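Local coordinates for protein Pcza361.24 (Amycolatopsis orientalis, PDB 3G2M) that catalyses the N-methylation of glycopeptide antibiotics or their precursors, very probably by transferring the methyl group of S-adenosyl-L-methionine, at residues L89-G94 and V107-L112; S115-F120 and C135-G140; G140-F145 and I161-E166; D148-T153 and V176-E181; V154-G159 and G184-S189. All blocks are in the same frame, centred on the assembly; numbering follows the deposited sequence.

Contact 1: L89-G94 and V107-L112; sequences LAAGMG and VTALEL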
# COMPACT_ATOMS: atom_id res chain seq x y z
N LEU A 89 -11.27 12.22 -14.25
CA LEU A 89 -10.21 12.62 -13.32
C LEU A 89 -8.87 12.12 -13.81
O LEU A 89 -8.75 10.97 -14.26
CB LEU A 89 -10.48 12.07 -11.91
CG LEU A 89 -11.85 12.39 -11.31
CD1 LEU A 89 -12.10 11.58 -10.03
CD2 LEU A 89 -12.03 13.88 -11.05
N ALA A 90 -7.86 12.99 -13.69
CA ALA A 90 -6.49 12.71 -14.09
C ALA A 90 -6.44 12.25 -15.55
O ALA A 90 -5.93 11.17 -15.86
CB ALA A 90 -5.84 11.68 -13.15
N ALA A 91 -6.99 13.08 -16.43
CA ALA A 91 -7.21 12.71 -17.83
C ALA A 91 -5.92 12.66 -18.66
O ALA A 91 -5.92 12.15 -19.80
CB ALA A 91 -8.22 13.66 -18.47
N GLY A 92 -4.84 13.17 -18.09
CA GLY A 92 -3.56 13.18 -18.76
C GLY A 92 -3.68 13.94 -20.06
O GLY A 92 -4.08 15.10 -20.07
N MSE A 93 -3.37 13.26 -21.16
CA MSE A 93 -3.42 13.85 -22.49
C MSE A 93 -4.62 13.44 -23.33
O MSE A 93 -4.70 13.78 -24.52
CB MSE A 93 -2.16 13.48 -23.25
CG MSE A 93 -1.01 14.38 -22.99
SE MSE A 93 0.28 13.80 -24.26
CE MSE A 93 -0.33 14.80 -25.82
N GLY A 94 -5.53 12.69 -22.73
CA GLY A 94 -6.74 12.26 -23.42
C GLY A 94 -6.68 10.87 -24.01
O GLY A 94 -7.37 10.59 -24.99
N VAL A 107 -17.27 16.17 -22.04
CA VAL A 107 -16.33 15.74 -21.00
C VAL A 107 -15.61 16.93 -20.39
O VAL A 107 -15.08 17.79 -21.10
CB VAL A 107 -15.27 14.71 -21.52
CG1 VAL A 107 -14.41 14.17 -20.37
CG2 VAL A 107 -15.95 13.54 -22.23
N THR A 108 -15.62 16.99 -19.06
CA THR A 108 -14.72 17.86 -18.32
C THR A 108 -13.53 17.00 -17.91
O THR A 108 -13.68 16.01 -17.19
CB THR A 108 -15.39 18.49 -17.09
OG1 THR A 108 -16.51 19.28 -17.52
CG2 THR A 108 -14.41 19.38 -16.31
N ALA A 109 -12.35 17.34 -18.43
CA ALA A 109 -11.15 16.56 -18.18
C ALA A 109 -10.28 17.32 -17.19
O ALA A 109 -9.87 18.44 -17.45
CB ALA A 109 -10.42 16.28 -19.47
N LEU A 110 -10.02 16.70 -16.04
CA LEU A 110 -9.25 17.32 -14.97
C LEU A 110 -7.84 16.75 -14.92
O LEU A 110 -7.66 15.54 -14.89
CB LEU A 110 -9.94 17.08 -13.62
CG LEU A 110 -9.31 17.70 -12.37
CD1 LEU A 110 -9.98 19.04 -12.08
CD2 LEU A 110 -9.41 16.79 -11.17
N GLU A 111 -6.84 17.63 -14.88
CA GLU A 111 -5.45 17.19 -14.93
C GLU A 111 -4.57 18.12 -14.10
O GLU A 111 -4.77 19.34 -14.10
CB GLU A 111 -4.99 17.10 -16.40
CG GLU A 111 -3.49 16.87 -16.64
CD GLU A 111 -2.93 15.67 -15.89
OE1 GLU A 111 -3.62 14.64 -15.78
OE2 GLU A 111 -1.78 15.77 -15.41
N LEU A 112 -3.61 17.54 -13.39
CA LEU A 112 -2.77 18.29 -12.46
C LEU A 112 -1.65 19.07 -13.13
O LEU A 112 -1.36 20.21 -12.75
CB LEU A 112 -2.19 17.34 -11.40
CG LEU A 112 -1.40 17.95 -10.23
CD1 LEU A 112 -2.28 18.84 -9.37
CD2 LEU A 112 -0.77 16.84 -9.39
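Ala109 opens the contact from the strand 107-111: its CB lies 3.6 Å from Ala91 CB, two methyl groups in contact where the loop 89-94 packs against the strand. The small methyl of alanine suits both places, where the loop comes close to the strand. Leu110 comes next and works with both backbone and side chain. Its carbonyl O accepts a hydrogen bond from Ala91 N at 3.0 Å, the donor tilted 33° from the carbonyl plane, so the loop is tied to the strand just as it leaves its own strand 86-89. The side chain sets CD2 against Leu89 CD2 at 3.9 Å, the two branched ends meeting on the face of the sheet that they share with Phe145. Glu111 then closes the contact. With CG anti to the backbone N (chi1 170°) and a kink at the second torsion (chi2 53°), its carboxylate doubles back to the loop, where OE1 receives Gly92 N at 3.0 Å from above the carboxylate plane, while OE2 is held by Ser113 N. The two oxygens are thus fixed by two backbone amides, which sets the rotation of the group. Gly92, at positive phi, brings no side chain to this acid. Glu111 binds S-adenosyl-L-methionine, and an acid at the end of the second strand beside a glycine-rich loop is characteristic of the Rossmann-like class I methyltransferases. Strand 107-111 runs between strands 86-89 and 135-139, with Thr97 of helix 97-101 touching Ala91 and Leu117 of helix 114-125 touching Glu111.

Contact 2: S115-F120 and C135-G140; sequences SVLAAF and CTLVQG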
# COMPACT_ATOMS: atom_id res chain seq x y z
N SER A 115 2.04 21.19 -18.06
CA SER A 115 2.69 20.77 -19.29
C SER A 115 1.86 19.71 -20.01
O SER A 115 1.70 19.76 -21.23
CB SER A 115 4.10 20.25 -19.02
OG SER A 115 4.06 19.05 -18.26
N VAL A 116 1.32 18.76 -19.25
CA VAL A 116 0.42 17.75 -19.82
C VAL A 116 -0.83 18.43 -20.39
O VAL A 116 -1.25 18.12 -21.51
CB VAL A 116 0.09 16.62 -18.80
CG1 VAL A 116 -0.85 15.60 -19.41
CG2 VAL A 116 1.37 15.91 -18.34
N LEU A 117 -1.39 19.39 -19.65
CA LEU A 117 -2.54 20.17 -20.12
C LEU A 117 -2.27 20.95 -21.39
O LEU A 117 -3.13 21.03 -22.27
CB LEU A 117 -3.02 21.13 -19.03
CG LEU A 117 -3.95 20.55 -17.98
CD1 LEU A 117 -4.10 21.55 -16.87
CD2 LEU A 117 -5.32 20.20 -18.58
N ALA A 118 -1.08 21.55 -21.48
CA ALA A 118 -0.64 22.25 -22.68
C ALA A 118 -0.63 21.32 -23.89
O ALA A 118 -1.15 21.67 -24.94
CB ALA A 118 0.73 22.86 -22.46
N ALA A 119 -0.04 20.13 -23.70
CA ALA A 119 0.00 19.10 -24.74
C ALA A 119 -1.39 18.57 -25.10
O ALA A 119 -1.64 18.22 -26.26
CB ALA A 119 0.92 17.97 -24.32
N PHE A 120 -2.28 18.52 -24.11
CA PHE A 120 -3.69 18.20 -24.35
C PHE A 120 -4.35 19.28 -25.23
O PHE A 120 -5.05 18.94 -26.19
CB PHE A 120 -4.44 18.08 -23.02
CG PHE A 120 -5.73 17.28 -23.10
CD1 PHE A 120 -6.10 16.45 -22.05
CD2 PHE A 120 -6.56 17.36 -24.22
CE1 PHE A 120 -7.29 15.72 -22.10
CE2 PHE A 120 -7.74 16.62 -24.29
CZ PHE A 120 -8.11 15.81 -23.23
N CYS A 135 -15.23 19.30 -25.17
CA CYS A 135 -14.21 19.03 -24.17
C CYS A 135 -13.85 20.29 -23.39
O CYS A 135 -13.54 21.32 -23.98
CB CYS A 135 -12.95 18.45 -24.82
SG CYS A 135 -11.63 17.99 -23.66
N THR A 136 -13.91 20.19 -22.06
CA THR A 136 -13.54 21.29 -21.17
C THR A 136 -12.34 20.88 -20.31
O THR A 136 -12.44 19.95 -19.51
CB THR A 136 -14.70 21.69 -20.23
OG1 THR A 136 -15.85 22.05 -21.01
CG2 THR A 136 -14.32 22.88 -19.35
N LEU A 137 -11.22 21.57 -20.48
CA LEU A 137 -10.02 21.27 -19.71
C LEU A 137 -9.92 22.10 -18.43
O LEU A 137 -10.15 23.30 -18.45
CB LEU A 137 -8.76 21.46 -20.55
CG LEU A 137 -8.49 20.42 -21.64
CD1 LEU A 137 -7.29 20.83 -22.47
CD2 LEU A 137 -8.27 19.05 -21.04
N VAL A 138 -9.57 21.43 -17.33
CA VAL A 138 -9.47 22.09 -16.03
C VAL A 138 -8.24 21.61 -15.27
O VAL A 138 -7.99 20.40 -15.19
CB VAL A 138 -10.75 21.83 -15.16
CG1 VAL A 138 -10.61 22.49 -13.79
CG2 VAL A 138 -11.99 22.34 -15.86
N GLN A 139 -7.46 22.54 -14.72
CA GLN A 139 -6.34 22.15 -13.88
C GLN A 139 -6.82 21.82 -12.47
O GLN A 139 -7.56 22.59 -11.86
CB GLN A 139 -5.24 23.22 -13.84
CG GLN A 139 -4.00 22.75 -13.08
CD GLN A 139 -2.74 23.50 -13.45
OE1 GLN A 139 -2.77 24.54 -14.11
NE2 GLN A 139 -1.61 22.97 -13.00
N GLY A 140 -6.41 20.66 -11.97
CA GLY A 140 -6.81 20.26 -10.63
C GLY A 140 -6.21 18.95 -10.18
O GLY A 140 -5.67 18.19 -10.98
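One layer of the alpha/beta/alpha sandwich of the methyltransferase fold is built here: residues 115-120 of helix 114-125 pack on the edge strand 135-139 of the central sheet, running antiparallel to it (168°) with the axes of these short segments 9.7 Å apart. Leu137 is the centre of the packing. Its CD2 stands over the face of the Phe120 ring, 3.5 Å from the centroid and only 13° off the normal, a CH-pi contact. Phe120 turns its ring toward the strand with CG anti to the backbone N (chi1 -159°), and at its far end CZ lies 4.2 Å from Cys135 SG, a sulfur-aromatic approach that is oblique to the ring. One helical turn earlier, Leu117 lies alongside Leu137, pointing the other way, CD2 to CD2 at 4.0 Å, and its other methyl, CD1, rests 3.6 Å from Gln139 CB. Glutamine suits this margin: its aliphatic stem covers the leucine, while NE2 is hydrogen-bonded to Leu112 O. Phe98 meets the Phe120 ring as well. No hydrogen bond links residues 115-120 with 135-140, so the grip is dispersion and hydrophobic burial, to which the methyl over the aromatic face adds a weakly directional CH-pi component.

Contact 3: G140-F145 and I161-E166; sequences GDMSAF and INELDE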
# COMPACT_ATOMS: atom_id res chain seq x y z
N GLY A 140 -6.41 20.66 -11.97
CA GLY A 140 -6.81 20.26 -10.63
C GLY A 140 -6.21 18.95 -10.18
O GLY A 140 -5.67 18.19 -10.98
N ASP A 141 -6.33 18.70 -8.88
CA ASP A 141 -5.79 17.51 -8.23
C ASP A 141 -6.91 16.52 -7.91
O ASP A 141 -7.79 16.81 -7.10
CB ASP A 141 -5.10 17.95 -6.93
CG ASP A 141 -4.29 16.87 -6.29
OD1 ASP A 141 -4.60 15.66 -6.45
OD2 ASP A 141 -3.32 17.23 -5.60
N MSE A 142 -6.85 15.33 -8.52
CA MSE A 142 -7.84 14.27 -8.29
C MSE A 142 -8.05 13.90 -6.81
O MSE A 142 -9.11 13.42 -6.45
CB MSE A 142 -7.48 13.00 -9.10
CG MSE A 142 -6.09 12.45 -8.83
SE MSE A 142 -5.80 10.63 -9.49
CE MSE A 142 -3.87 10.86 -9.80
N SER A 143 -7.05 14.13 -5.96
CA SER A 143 -7.17 13.80 -4.53
C SER A 143 -7.82 14.92 -3.71
O SER A 143 -8.21 14.72 -2.55
CB SER A 143 -5.81 13.43 -3.94
OG SER A 143 -4.98 14.56 -3.77
N ALA A 144 -7.95 16.11 -4.30
CA ALA A 144 -8.56 17.25 -3.62
C ALA A 144 -8.92 18.29 -4.67
O ALA A 144 -8.14 19.19 -4.96
CB ALA A 144 -7.61 17.84 -2.59
N PHE A 145 -10.09 18.13 -5.28
CA PHE A 145 -10.56 19.09 -6.29
C PHE A 145 -11.93 19.63 -5.92
O PHE A 145 -12.66 19.04 -5.12
CB PHE A 145 -10.59 18.45 -7.69
CG PHE A 145 -11.52 17.27 -7.82
CD1 PHE A 145 -12.81 17.44 -8.31
CD2 PHE A 145 -11.11 15.99 -7.44
CE1 PHE A 145 -13.68 16.36 -8.42
CE2 PHE A 145 -11.97 14.91 -7.56
CZ PHE A 145 -13.26 15.10 -8.03
N ILE A 161 -5.65 6.26 -10.11
CA ILE A 161 -5.97 5.99 -8.70
C ILE A 161 -4.80 5.30 -7.99
O ILE A 161 -4.51 5.58 -6.83
CB ILE A 161 -7.32 5.22 -8.52
CG1 ILE A 161 -7.64 5.04 -7.01
CG2 ILE A 161 -7.29 3.89 -9.27
CD1 ILE A 161 -9.07 4.60 -6.69
N ASN A 162 -4.11 4.42 -8.70
CA ASN A 162 -2.95 3.72 -8.13
C ASN A 162 -1.76 4.64 -7.82
O ASN A 162 -0.85 4.25 -7.10
CB ASN A 162 -2.52 2.54 -9.01
CG ASN A 162 -3.31 1.26 -8.70
OD1 ASN A 162 -3.12 0.65 -7.65
ND2 ASN A 162 -4.18 0.86 -9.62
N GLU A 163 -1.77 5.86 -8.35
CA GLU A 163 -0.73 6.85 -8.02
C GLU A 163 -0.95 7.48 -6.64
O GLU A 163 -0.06 8.17 -6.11
CB GLU A 163 -0.64 7.91 -9.13
CG GLU A 163 0.09 7.39 -10.37
CD GLU A 163 0.23 8.39 -11.51
OE1 GLU A 163 -0.28 9.53 -11.43
OE2 GLU A 163 0.88 8.01 -12.51
N LEU A 164 -2.12 7.24 -6.04
CA LEU A 164 -2.50 7.88 -4.77
C LEU A 164 -2.30 6.94 -3.58
O LEU A 164 -2.69 5.77 -3.63
CB LEU A 164 -3.96 8.32 -4.83
CG LEU A 164 -4.42 9.33 -5.90
CD1 LEU A 164 -5.91 9.65 -5.73
CD2 LEU A 164 -3.57 10.61 -5.85
N ASP A 165 -1.72 7.47 -2.50
CA ASP A 165 -1.60 6.72 -1.25
C ASP A 165 -2.96 6.63 -0.54
O ASP A 165 -3.96 7.15 -1.04
CB ASP A 165 -0.48 7.30 -0.34
CG ASP A 165 -0.79 8.69 0.19
OD1 ASP A 165 -1.95 9.15 0.16
OD2 ASP A 165 0.17 9.34 0.66
N GLU A 166 -2.99 5.97 0.61
CA GLU A 166 -4.26 5.71 1.28
C GLU A 166 -5.02 6.99 1.61
O GLU A 166 -6.21 7.07 1.34
CB GLU A 166 -4.08 4.84 2.53
CG GLU A 166 -5.42 4.24 3.04
CD GLU A 166 -5.31 3.62 4.42
OE1 GLU A 166 -4.24 3.76 5.06
OE2 GLU A 166 -6.30 3.00 4.89
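Asp141 OD1 is gripped twice by Ser143, from OG and from N, each at 2.9 Å and both on the same face of the carboxylate. The bond from the amide two residues on makes an Asx turn, and it sits within a type I beta turn from Asp141 to Ala144; aspartate suits it because its short carboxylate reaches the amide two residues on, and serine because its hydroxyl reaches the same oxygen. The turn belongs to the loop after strand 135-139, where Asp141 and Met142 both bind S-adenosyl-L-methionine. It also carries Met142, present as selenomethionine, toward a second type I turn, Ile161 to Leu164. CG of Met142 lies between the backbone N and the carbonyl carbon (chi1 56°), from where the extended chain crosses Leu164 obliquely. A long, flexible, apolar side chain fits this bridge between two loops, and Leu164 answers with a branched end whose two methyls divide the work: CD1 meets the selenium, while CD2 approaches both Met142 CE at 4.0 Å and Ser143 CB at 4.1 Å. The same Met142 side chain also touches Ala90. The nearest approach across the contact is between Met142 SE and Leu164 CD1, 3.9 Å.

Contact 4: D148-T153 and V176-E181; sequences DKRFGT and VREHLE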
# COMPACT_ATOMS: atom_id res chain seq x y z
N ASP A 148 -17.29 24.23 -9.74
CA ASP A 148 -18.61 24.84 -9.65
C ASP A 148 -19.59 24.08 -10.57
O ASP A 148 -20.35 24.68 -11.33
CB ASP A 148 -18.52 26.32 -10.02
CG ASP A 148 -19.80 27.08 -9.72
OD1 ASP A 148 -20.58 26.63 -8.84
OD2 ASP A 148 -20.03 28.13 -10.36
N LYS A 149 -19.54 22.76 -10.48
CA LYS A 149 -20.35 21.88 -11.32
C LYS A 149 -20.47 20.51 -10.67
O LYS A 149 -19.54 20.04 -10.01
CB LYS A 149 -19.70 21.76 -12.71
CG LYS A 149 -20.59 21.11 -13.77
CD LYS A 149 -20.12 21.47 -15.17
CE LYS A 149 -20.92 20.71 -16.23
NZ LYS A 149 -20.61 21.19 -17.61
N ARG A 150 -21.62 19.87 -10.84
CA ARG A 150 -21.80 18.46 -10.49
C ARG A 150 -22.08 17.65 -11.75
O ARG A 150 -22.43 18.22 -12.78
CB ARG A 150 -22.89 18.27 -9.43
CG ARG A 150 -22.47 18.77 -8.06
CD ARG A 150 -23.48 18.44 -6.96
NE ARG A 150 -23.39 19.44 -5.90
CZ ARG A 150 -22.98 19.21 -4.65
NH1 ARG A 150 -22.62 17.99 -4.26
NH2 ARG A 150 -22.94 20.21 -3.79
N PHE A 151 -21.90 16.33 -11.68
CA PHE A 151 -21.92 15.49 -12.88
C PHE A 151 -22.72 14.21 -12.64
O PHE A 151 -22.76 13.69 -11.53
CB PHE A 151 -20.50 15.12 -13.31
CG PHE A 151 -19.62 16.30 -13.60
CD1 PHE A 151 -19.38 16.69 -14.91
CD2 PHE A 151 -19.00 17.00 -12.57
CE1 PHE A 151 -18.56 17.78 -15.19
CE2 PHE A 151 -18.18 18.09 -12.84
CZ PHE A 151 -17.96 18.48 -14.16
N GLY A 152 -23.34 13.70 -13.70
CA GLY A 152 -24.07 12.44 -13.62
C GLY A 152 -23.13 11.24 -13.65
O GLY A 152 -23.50 10.15 -13.21
N THR A 153 -21.92 11.45 -14.17
CA THR A 153 -20.90 10.41 -14.32
C THR A 153 -19.52 10.98 -14.00
O THR A 153 -19.15 12.03 -14.51
CB THR A 153 -20.88 9.84 -15.76
OG1 THR A 153 -22.20 9.48 -16.17
CG2 THR A 153 -19.98 8.60 -15.85
N VAL A 176 -15.14 13.15 -5.08
CA VAL A 176 -16.10 12.57 -6.04
C VAL A 176 -17.55 12.66 -5.53
O VAL A 176 -18.42 13.12 -6.27
CB VAL A 176 -15.73 11.13 -6.45
CG1 VAL A 176 -16.82 10.52 -7.34
CG2 VAL A 176 -14.39 11.10 -7.18
N ARG A 177 -17.79 12.24 -4.29
CA ARG A 177 -19.12 12.38 -3.67
C ARG A 177 -19.69 13.79 -3.86
O ARG A 177 -20.84 13.96 -4.28
CB ARG A 177 -19.08 12.05 -2.16
CG ARG A 177 -20.42 12.28 -1.45
CD ARG A 177 -20.29 12.35 0.06
NE ARG A 177 -19.54 13.53 0.50
CZ ARG A 177 -18.46 13.50 1.27
NH1 ARG A 177 -17.99 12.34 1.73
NH2 ARG A 177 -17.86 14.63 1.60
N GLU A 178 -18.86 14.80 -3.59
CA GLU A 178 -19.31 16.19 -3.66
C GLU A 178 -19.63 16.66 -5.09
O GLU A 178 -20.26 17.70 -5.26
CB GLU A 178 -18.29 17.13 -3.01
CG GLU A 178 -18.13 16.93 -1.50
CD GLU A 178 -19.42 17.12 -0.73
OE1 GLU A 178 -20.18 18.06 -1.03
OE2 GLU A 178 -19.67 16.33 0.20
N HIS A 179 -19.21 15.88 -6.09
CA HIS A 179 -19.36 16.27 -7.50
C HIS A 179 -20.35 15.42 -8.28
O HIS A 179 -20.55 15.63 -9.47
CB HIS A 179 -18.00 16.30 -8.20
CG HIS A 179 -17.15 17.46 -7.80
ND1 HIS A 179 -16.38 17.46 -6.66
CD2 HIS A 179 -16.95 18.66 -8.39
CE1 HIS A 179 -15.74 18.61 -6.56
NE2 HIS A 179 -16.07 19.36 -7.60
N LEU A 180 -20.96 14.45 -7.60
CA LEU A 180 -22.00 13.63 -8.20
C LEU A 180 -23.36 14.28 -8.01
O LEU A 180 -23.71 14.70 -6.90
CB LEU A 180 -22.01 12.23 -7.59
CG LEU A 180 -20.92 11.22 -7.95
CD1 LEU A 180 -21.06 9.99 -7.07
CD2 LEU A 180 -20.97 10.84 -9.42
N GLU A 181 -24.13 14.35 -9.09
CA GLU A 181 -25.54 14.71 -9.02
C GLU A 181 -26.29 13.55 -8.36
O GLU A 181 -25.78 12.43 -8.33
CB GLU A 181 -26.08 15.01 -10.42
CG GLU A 181 -26.01 16.49 -10.80
CD GLU A 181 -26.15 16.74 -12.30
OE1 GLU A 181 -26.04 17.92 -12.71
OE2 GLU A 181 -26.36 15.77 -13.07
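Arg150 places CG anti to its carbonyl carbon (chi1 -71°) and stays extended from CG to NE, which lays the side chain along the backbone of residues 178-180 and brings one face of the guanidinium over Glu178 O. Phe151 has a similar first torsion, -58°, and turns its ring so that His179 O lies at the ring edge, in its plane. That carbonyl does a second job: Phe151 N donates to His179 O at 2.7 Å. In return Glu181 N gives a nearly straight bond to Phe151 O at 2.9 Å, and the donor stands above the carbonyl plane. Between the two bonds Leu180 pairs with Phe151 as a parallel beta bridge, with a CA-H...O contact from Leu180 CA to Phe151 O of 3.4 Å. The pairing ties the start of the first strand to the chain leaving the helix, within a beta-alpha-beta crossover of the Rossmann-like fold, in which the chain leaves strand 151-156, runs back through helix 166-179 and comes up beside the strand again at 180-181 before entering strand 184-191. Histidine suits position 179, because both ring nitrogens are used: His179 ND1 bonds Ser175 O and NE2 takes Leu147 N. His179 CD2 lies 3.4 Å from Lys149 O. Glu181 packs the aliphatic part of its chain on that of Arg150, CG to CB at 3.8 Å, so these two solvent-facing residues meet through their carbon stems. Next to it in sequence, Arg177 grips Glu178 OE2 side-on with NE and NH2 in a salt bridge, both nitrogens to the one oxygen.

Contact 5: V154-G159 and G184-S189; sequences VVISSG and GKFLLS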
# COMPACT_ATOMS: atom_id res chain seq x y z
N VAL A 154 -18.78 10.28 -13.14
CA VAL A 154 -17.38 10.60 -12.86
C VAL A 154 -16.54 9.34 -13.08
O VAL A 154 -16.89 8.27 -12.58
CB VAL A 154 -17.18 11.16 -11.42
CG1 VAL A 154 -15.69 11.42 -11.15
CG2 VAL A 154 -17.98 12.44 -11.20
N VAL A 155 -15.45 9.46 -13.83
CA VAL A 155 -14.61 8.30 -14.17
C VAL A 155 -13.14 8.49 -13.79
O VAL A 155 -12.62 9.61 -13.81
CB VAL A 155 -14.74 7.88 -15.69
CG1 VAL A 155 -16.17 7.51 -16.04
CG2 VAL A 155 -14.24 8.96 -16.61
N ILE A 156 -12.48 7.39 -13.43
CA ILE A 156 -11.05 7.40 -13.16
C ILE A 156 -10.41 6.09 -13.63
O ILE A 156 -10.99 5.01 -13.46
CB ILE A 156 -10.72 7.71 -11.66
CG1 ILE A 156 -9.23 8.04 -11.47
CG2 ILE A 156 -11.17 6.58 -10.72
CD1 ILE A 156 -8.91 8.61 -10.10
N SER A 157 -9.24 6.20 -14.24
CA SER A 157 -8.54 5.05 -14.78
C SER A 157 -7.60 4.42 -13.75
O SER A 157 -7.09 5.12 -12.86
CB SER A 157 -7.76 5.45 -16.03
OG SER A 157 -7.26 4.31 -16.71
N SER A 158 -7.37 3.11 -13.88
CA SER A 158 -6.50 2.36 -12.97
C SER A 158 -5.17 3.04 -12.67
O SER A 158 -4.76 3.13 -11.52
CB SER A 158 -6.23 0.96 -13.53
OG SER A 158 -5.46 0.23 -12.59
N GLY A 159 -4.48 3.50 -13.72
CA GLY A 159 -3.15 4.10 -13.57
C GLY A 159 -3.14 5.29 -12.62
O GLY A 159 -2.19 5.48 -11.85
N GLY A 184 -26.06 9.98 -9.63
CA GLY A 184 -24.85 9.94 -10.46
C GLY A 184 -23.97 8.75 -10.12
O GLY A 184 -24.00 8.23 -9.01
N LYS A 185 -23.17 8.30 -11.09
CA LYS A 185 -22.28 7.17 -10.85
C LYS A 185 -20.78 7.47 -10.98
O LYS A 185 -20.34 8.29 -11.80
CB LYS A 185 -22.69 5.92 -11.65
CG LYS A 185 -22.81 6.07 -13.16
CD LYS A 185 -23.69 4.94 -13.74
CE LYS A 185 -23.28 3.55 -13.22
NZ LYS A 185 -24.26 2.49 -13.62
N PHE A 186 -20.02 6.79 -10.13
CA PHE A 186 -18.56 6.86 -10.10
C PHE A 186 -18.05 5.55 -10.70
O PHE A 186 -18.30 4.48 -10.16
CB PHE A 186 -18.09 7.03 -8.65
CG PHE A 186 -16.59 7.17 -8.49
CD1 PHE A 186 -15.79 7.63 -9.54
CD2 PHE A 186 -15.99 6.89 -7.26
CE1 PHE A 186 -14.41 7.77 -9.38
CE2 PHE A 186 -14.61 7.04 -7.09
CZ PHE A 186 -13.82 7.47 -8.14
N LEU A 187 -17.35 5.65 -11.82
CA LEU A 187 -16.82 4.47 -12.50
C LEU A 187 -15.31 4.44 -12.40
O LEU A 187 -14.65 5.45 -12.65
CB LEU A 187 -17.22 4.45 -13.99
CG LEU A 187 -18.66 4.28 -14.48
CD1 LEU A 187 -19.23 2.92 -14.14
CD2 LEU A 187 -19.59 5.36 -14.00
N LEU A 188 -14.78 3.28 -12.04
CA LEU A 188 -13.33 3.11 -11.94
C LEU A 188 -12.89 1.86 -12.70
O LEU A 188 -13.57 0.84 -12.68
CB LEU A 188 -12.90 2.96 -10.47
CG LEU A 188 -13.44 3.86 -9.35
CD1 LEU A 188 -14.74 3.31 -8.77
CD2 LEU A 188 -12.39 3.96 -8.23
N SER A 189 -11.76 1.96 -13.40
CA SER A 189 -11.07 0.76 -13.85
C SER A 189 -9.92 0.49 -12.89
O SER A 189 -9.33 1.44 -12.36
CB SER A 189 -10.56 0.90 -15.28
OG SER A 189 -9.51 1.85 -15.37
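Val154 bonds the neighbouring strand through both its N and its O: the N donates to Lys185 O at 2.9 Å, and the O receives Leu187 N at 2.8 Å. Ile156 repeats the pattern two residues on, with N to Leu187 O and O from Ser189 N at 3.1 Å. All four bonds run nearly along the C=O axis; the strand segments 154-156 and 184-189 run parallel, axes 4.7 Å apart and 10° from each other. On one face of the sheet the Phe186 ring turns its edge to Val154 O, while Leu188 CG covers one ring face off centre. Ile156 CG2 touches both, 3.7 Å from Phe186 CE1 and 3.8 Å from Leu188 CG. On the other face Val155 CG1 meets Leu187 CB at 3.8 Å. Beta-branched valine and isoleucine suit the extended backbone of these buried central strands of the Rossmann-like sheet, in which strands 151-156 and 184-191 are neighbours. Where the first strand ends and helix 158-161 begins, Ser189 OG accepts Ser158 N at 2.9 Å; with OG set between its backbone N and carbonyl carbon (chi1 69°), the hydroxyl reaches across to the helix start. Serine suits the junction, being small and able to accept a backbone amide. Farther out, Glu71 OE2 is hydrogen-bonded to both Ser157 OG and Ser189 OG, holding the two hydroxyls, and Ser157 itself binds S-adenosyl-L-methionine. Helix 166-179 covers the sheet face carrying Val154, Ile156 and Phe186 through Val176 and Leu172, whereas Phe75 of helix 69-79 lies against Val155 and Leu187 on the opposite one.

Contacts 1, 2, 4 and 5 all reach one seven-stranded sheet, while contact 3 joins the loop after strand 135-139 to the one between helices 158-161 and 166-179. Along the chain, contacts 1 and 2 close in series before the rest; contacts 3, 4 and 5 interlock along residues 140-189. Contacts 1 and 2 are close neighbours, centres about 6 Å apart, with paired strands 107-111 and 135-139; contacts 4 and 5, centres about 12 Å apart, share strand 151-156. The centre of contact 3 lies about 12 Å from those of 1 and 5, which with it bring Glu111, Asp141, Met142 and Ser157 to one cofactor site at the strand ends. Contact 4 lies away from the site, its His179 side chain about 10 Å from that of Met142.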